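Local coordinates for putative periplasmic or exported protein (Salmonella enterica subsp. enterica serovar Typhimurium, PDB 4GQZ) that probably binds copper in the periplasm and contributes to copper resistance, and forms a V-shaped dimer in the crystal, at residues B[30-34]-B[35-39]; B[41-45]-B[46-50]. All coordinates share one frame; numbering follows the deposited sequence.

Contact 1 of 2, residues B[30-34]-B[35-39]; sequences TPQSR and PLPYS
Leu36 folds back over the loop that precedes it and meets three side chains there, all by van der Waals contact, with no hydrogen bond. The ends of Thr30 and Leu36 meet head-on, the methyl CG2 of Thr30 lying 3.6 Å from CD2 of Leu36 and just as near its CD1. With OG1 of Thr30 anti to the backbone N (chi1 -177°), it is the methyl branch that is turned to the leucine. Gln32 lies nearly perpendicular to Leu36, and its OE1 comes within 3.4 Å of Leu36 CD1; this is a carbonyl oxygen against a methyl. Arg34 runs alongside Leu36, pointing the same way: its CD is 3.7 Å from Leu36 CD1, and that same methyl sits over one face of the guanidinium.

The polar work is done by Arg34. Its chain bends at chi2 (-47°) and brings Arg34 NH1 back to two backbone carbonyls, Thr30 O at 3.0 Å and Gln32 O at 2.8 Å. Both oxygens lie close to the guanidinium plane, though the N-H points less directly at Gln32 O (136°) than at Thr30 O. NH2 is bonded to Leu83 O and weakly to Asp28 O, so the arginine ties the loop to the end of helix 20-28 and to the chain around Leu83.

Two backbone features shape the path: an inverse gamma turn centred on Pro31, and a cis peptide between Arg34 and Pro35. The whole is a proline-rich connection from helix 20-28 to strand 39-42, an irregular loop folded around an arginine that bonds its carbonyls from within.

Contact 2 of 2, residues B[41-45]-B[46-50]; sequences SITST and ELKLS
Thr43 and Glu46 face each other across the tight end of a hairpin, and the side chain of Thr43 does much to shape the turn. Its CB stands 4.0 Å from Glu46 O, the carbonyl that takes the Thr43 backbone N-H in a nearly straight bond of 2.8 Å (176°). From CB the two branches part. A chi1 of 78° swings Thr43 OG1 over the backbone, where it accepts twice: from Thr45 N at 3.0 Å, which makes an ST turn, and from Glu46 N at 2.9 Å. Two backbone N-H groups thus grip one hydroxyl oxygen. The other branch, CG2, goes to Lys48, whose extended chain runs roughly square to the threonine; Thr43 CG2 lies 3.6 Å from Lys48 CE and almost as near NZ.

This is an antiparallel beta hairpin, strands 39-42 and 46-50. Ser41 and Lys48 form a hydrogen-bonded pair, with Lys48 N to Ser41 O at 2.8 Å and Ser41 N to Lys48 O at 3.1 Å, while Ile42 and Leu47 form the non-hydrogen-bonded pair next to it. Ser41 and Lys48 share one face of the sheet. Ile42 and Leu47 take the other, where both pack on Val24 of helix 20-28. At the turn, Ser44 OG bonds to Asp149 O, and Thr45 and Glu46 pack on Gly17 of the second subunit.

Overall arrangement
The two contacts follow one another along the chain, with centres about 16 Å apart. Contact 1 is the surface loop leaving helix 20-28, and contact 2 is the hairpin that begins as that loop enters strand 39-42. They join where Ser39 N lies 2.9 Å from Ser50 O, a probable hydrogen bond at the end of the hairpin away from its turn. Both are backed by helix 20-28: Leu36 and Tyr38 touch Ile27, as does Leu49. The hairpin strands are the middle pair of a four-stranded antiparallel sheet, flanked by 55-59 and 81-82. The loop and the hairpin thus pack on the same helix, and only the hairpin of the two contacts touches the second subunit.

Contact 1 of 2, residues B[30-34]-B[35-39]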
loop_
_atom_site.group_PDB
_atom_site.type_symbol
_atom_site.label_atom_id
_atom_site.label_comp_id
_atom_site.label_asym_id
_atom_site.label_seq_id
_atom_site.Cartn_x
_atom_site.Cartn_y
_atom_site.Cartn_z
ATOM N N THR B 30 -12.002 3.767 -14.235
ATOM C CA THR B 30 -13.417 3.460 -14.459
ATOM C C THR B 30 -13.870 4.078 -15.789
ATOM O O THR B 30 -13.614 5.255 -16.061
ATOM C CB THR B 30 -14.338 3.861 -13.269
ATOM O OG1 THR B 30 -15.691 3.458 -13.540
ATOM C CG2 THR B 30 -14.335 5.348 -13.058
ATOM N N PRO B 31 -14.495 3.265 -16.649
ATOM C CA PRO B 31 -14.915 3.747 -17.969
ATOM C C PRO B 31 -16.275 4.431 -17.921
ATOM O O PRO B 31 -17.191 4.020 -18.637
ATOM C CB PRO B 31 -15.027 2.456 -18.776
ATOM C CG PRO B 31 -15.472 1.446 -17.761
ATOM C CD PRO B 31 -14.749 1.821 -16.482
ATOM N N GLN B 32 -16.407 5.445 -17.079
ATOM C CA GLN B 32 -17.610 6.269 -17.048
ATOM C C GLN B 32 -17.207 7.716 -17.250
ATOM O O GLN B 32 -16.077 8.103 -16.933
ATOM C CB GLN B 32 -18.301 6.182 -15.691
ATOM C CG GLN B 32 -18.778 4.814 -15.265
ATOM C CD GLN B 32 -19.113 4.806 -13.792
ATOM O OE1 GLN B 32 -19.151 5.863 -13.160
ATOM N NE2 GLN B 32 -19.341 3.624 -13.231
ATOM N N SER B 33 -18.133 8.520 -17.761
ATOM C CA SER B 33 -17.911 9.956 -17.827
ATOM C C SER B 33 -17.863 10.493 -16.406
ATOM O O SER B 33 -18.408 9.887 -15.478
ATOM C CB SER B 33 -19.018 10.638 -18.637
ATOM O OG SER B 33 -20.135 9.778 -18.787
ATOM N N ARG B 34 -17.183 11.613 -16.220
ATOM C CA ARG B 34 -17.140 12.239 -14.909
ATOM C C ARG B 34 -18.277 13.271 -14.834
ATOM O O ARG B 34 -18.680 13.830 -15.860
ATOM C CB ARG B 34 -15.770 12.885 -14.665
ATOM C CG ARG B 34 -14.556 11.944 -14.866
ATOM C CD ARG B 34 -14.778 10.611 -14.166
ATOM N NE ARG B 34 -13.559 9.913 -13.729
ATOM C CZ ARG B 34 -13.145 8.750 -14.223
ATOM N NH1 ARG B 34 -13.829 8.157 -15.195
ATOM N NH2 ARG B 34 -12.052 8.167 -13.730
ATOM N N PRO B 35 -18.803 13.529 -13.626
ATOM C CA PRO B 35 -18.400 12.975 -12.322
ATOM C C PRO B 35 -18.876 11.553 -12.048
ATOM O O PRO B 35 -19.882 11.103 -12.601
ATOM C CB PRO B 35 -19.082 13.911 -11.322
ATOM C CG PRO B 35 -20.319 14.386 -12.050
ATOM C CD PRO B 35 -19.869 14.544 -13.488
ATOM N N LEU B 36 -18.139 10.863 -11.178
ATOM C CA LEU B 36 -18.556 9.577 -10.626
ATOM C C LEU B 36 -19.601 9.837 -9.542
ATOM O O LEU B 36 -19.777 10.985 -9.133
ATOM C CB LEU B 36 -17.334 8.875 -10.030
ATOM C CG LEU B 36 -16.651 7.778 -10.842
ATOM C CD1 LEU B 36 -16.645 8.067 -12.321
ATOM C CD2 LEU B 36 -15.236 7.550 -10.329
ATOM N N PRO B 37 -20.307 8.780 -9.073
ATOM C CA PRO B 37 -21.317 8.964 -8.021
ATOM C C PRO B 37 -20.761 9.405 -6.667
ATOM O O PRO B 37 -21.492 10.006 -5.885
ATOM C CB PRO B 37 -21.958 7.577 -7.905
ATOM C CG PRO B 37 -21.775 6.970 -9.244
ATOM C CD PRO B 37 -20.425 7.454 -9.708
ATOM N N TYR B 38 -19.493 9.104 -6.392
ATOM C CA TYR B 38 -18.844 9.515 -5.146
ATOM C C TYR B 38 -17.609 10.306 -5.553
ATOM O O TYR B 38 -17.199 10.253 -6.716
ATOM C CB TYR B 38 -18.428 8.285 -4.318
ATOM C CG TYR B 38 -17.578 7.331 -5.117
ATOM C CD1 TYR B 38 -18.163 6.412 -5.971
ATOM C CD2 TYR B 38 -16.189 7.370 -5.043
ATOM C CE1 TYR B 38 -17.406 5.561 -6.733
ATOM C CE2 TYR B 38 -15.418 6.516 -5.799
ATOM C CZ TYR B 38 -16.035 5.614 -6.646
ATOM O OH TYR B 38 -15.288 4.751 -7.415
ATOM N N SER B 39 -17.021 11.044 -4.613
ATOM C CA SER B 39 -15.789 11.770 -4.898
ATOM C C SER B 39 -14.550 10.990 -4.431
ATOM O O SER B 39 -14.584 10.276 -3.424
ATOM C CB SER B 39 -15.808 13.152 -4.256
ATOM O OG SER B 39 -15.485 13.072 -2.883
#

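Contact 2 of 2, residues B[41-45]-B[46-50]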
loop_
_atom_site.group_PDB
_atom_site.type_symbol
_atom_site.label_atom_id
_atom_site.label_comp_id
_atom_site.label_asym_id
_atom_site.label_seq_id
_atom_site.Cartn_x
_atom_site.Cartn_y
_atom_site.Cartn_z
ATOM N N SER B 41 -10.148 11.663 -4.477
ATOM C CA SER B 41 -8.948 12.363 -4.874
ATOM C C SER B 41 -7.764 11.691 -4.195
ATOM O O SER B 41 -7.933 10.967 -3.201
ATOM C CB SER B 41 -9.043 13.838 -4.495
ATOM O OG SER B 41 -9.313 13.970 -3.119
ATOM N N ILE B 42 -6.566 11.924 -4.711
ATOM C CA ILE B 42 -5.406 11.236 -4.172
ATOM C C ILE B 42 -4.252 12.192 -3.920
ATOM O O ILE B 42 -3.986 13.078 -4.729
ATOM C CB ILE B 42 -4.992 10.046 -5.084
ATOM C CG1 ILE B 42 -3.845 9.240 -4.464
ATOM C CG2 ILE B 42 -4.680 10.504 -6.507
ATOM C CD1 ILE B 42 -3.600 7.911 -5.162
ATOM N N THR B 43 -3.606 12.038 -2.771
ATOM C CA THR B 43 -2.451 12.849 -2.411
ATOM C C THR B 43 -1.250 11.939 -2.357
ATOM O O THR B 43 -1.354 10.756 -2.658
ATOM C CB THR B 43 -2.612 13.502 -1.032
ATOM O OG1 THR B 43 -2.344 12.543 0.002
ATOM C CG2 THR B 43 -4.023 14.038 -0.858
ATOM N N SER B 44 -0.105 12.479 -1.968
ATOM C CA SER B 44 1.101 11.676 -1.899
ATOM C C SER B 44 0.948 10.521 -0.908
ATOM O O SER B 44 1.619 9.489 -1.027
ATOM C CB SER B 44 2.275 12.548 -1.474
ATOM O OG SER B 44 1.959 13.239 -0.278
ATOM N N THR B 45 0.074 10.688 0.078
ATOM C CA THR B 45 0.004 9.690 1.137
ATOM C C THR B 45 -1.378 9.114 1.393
ATOM O O THR B 45 -1.478 8.112 2.089
ATOM C CB THR B 45 0.596 10.203 2.487
ATOM O OG1 THR B 45 -0.043 11.431 2.860
ATOM C CG2 THR B 45 2.105 10.435 2.356
ATOM N N GLU B 46 -2.423 9.734 0.846
ATOM C CA GLU B 46 -3.796 9.294 1.118
ATOM C C GLU B 46 -4.697 9.221 -0.110
ATOM O O GLU B 46 -4.594 10.037 -1.032
ATOM C CB GLU B 46 -4.489 10.252 2.096
ATOM C CG GLU B 46 -3.707 10.636 3.333
ATOM C CD GLU B 46 -4.427 11.698 4.145
ATOM O OE1 GLU B 46 -5.485 12.192 3.678
ATOM O OE2 GLU B 46 -3.940 12.037 5.246
ATOM N N LEU B 47 -5.622 8.264 -0.096
ATOM C CA LEU B 47 -6.754 8.295 -1.009
ATOM C C LEU B 47 -7.932 8.840 -0.189
ATOM O O LEU B 47 -8.235 8.305 0.876
ATOM C CB LEU B 47 -7.060 6.873 -1.457
ATOM C CG LEU B 47 -7.861 6.535 -2.712
ATOM C CD1 LEU B 47 -8.860 5.436 -2.406
ATOM C CD2 LEU B 47 -8.492 7.749 -3.401
ATOM N N LYS B 48 -8.571 9.918 -0.643
ATOM C CA LYS B 48 -9.716 10.493 0.089
ATOM C C LYS B 48 -11.009 10.169 -0.627
ATOM O O LYS B 48 -11.147 10.425 -1.823
ATOM C CB LYS B 48 -9.601 12.013 0.212
ATOM C CG LYS B 48 -8.327 12.528 0.850
ATOM C CD LYS B 48 -8.274 14.060 0.694
ATOM C CE LYS B 48 -6.926 14.645 1.107
ATOM N NZ LYS B 48 -6.772 16.051 0.606
ATOM N N LEU B 49 -11.976 9.629 0.109
ATOM C CA LEU B 49 -13.232 9.218 -0.503
ATOM C C LEU B 49 -14.389 9.875 0.217
ATOM O O LEU B 49 -14.342 10.067 1.432
ATOM C CB LEU B 49 -13.407 7.702 -0.428
ATOM C CG LEU B 49 -12.352 6.811 -1.080
ATOM C CD1 LEU B 49 -12.511 5.347 -0.610
ATOM C CD2 LEU B 49 -12.443 6.915 -2.579
ATOM N N SER B 50 -15.434 10.210 -0.539
ATOM C CA SER B 50 -16.630 10.793 0.061
ATOM C C SER B 50 -17.923 10.454 -0.685
ATOM O O SER B 50 -17.937 10.361 -1.916
ATOM C CB SER B 50 -16.467 12.302 0.219
ATOM O OG SER B 50 -17.495 12.824 1.054
#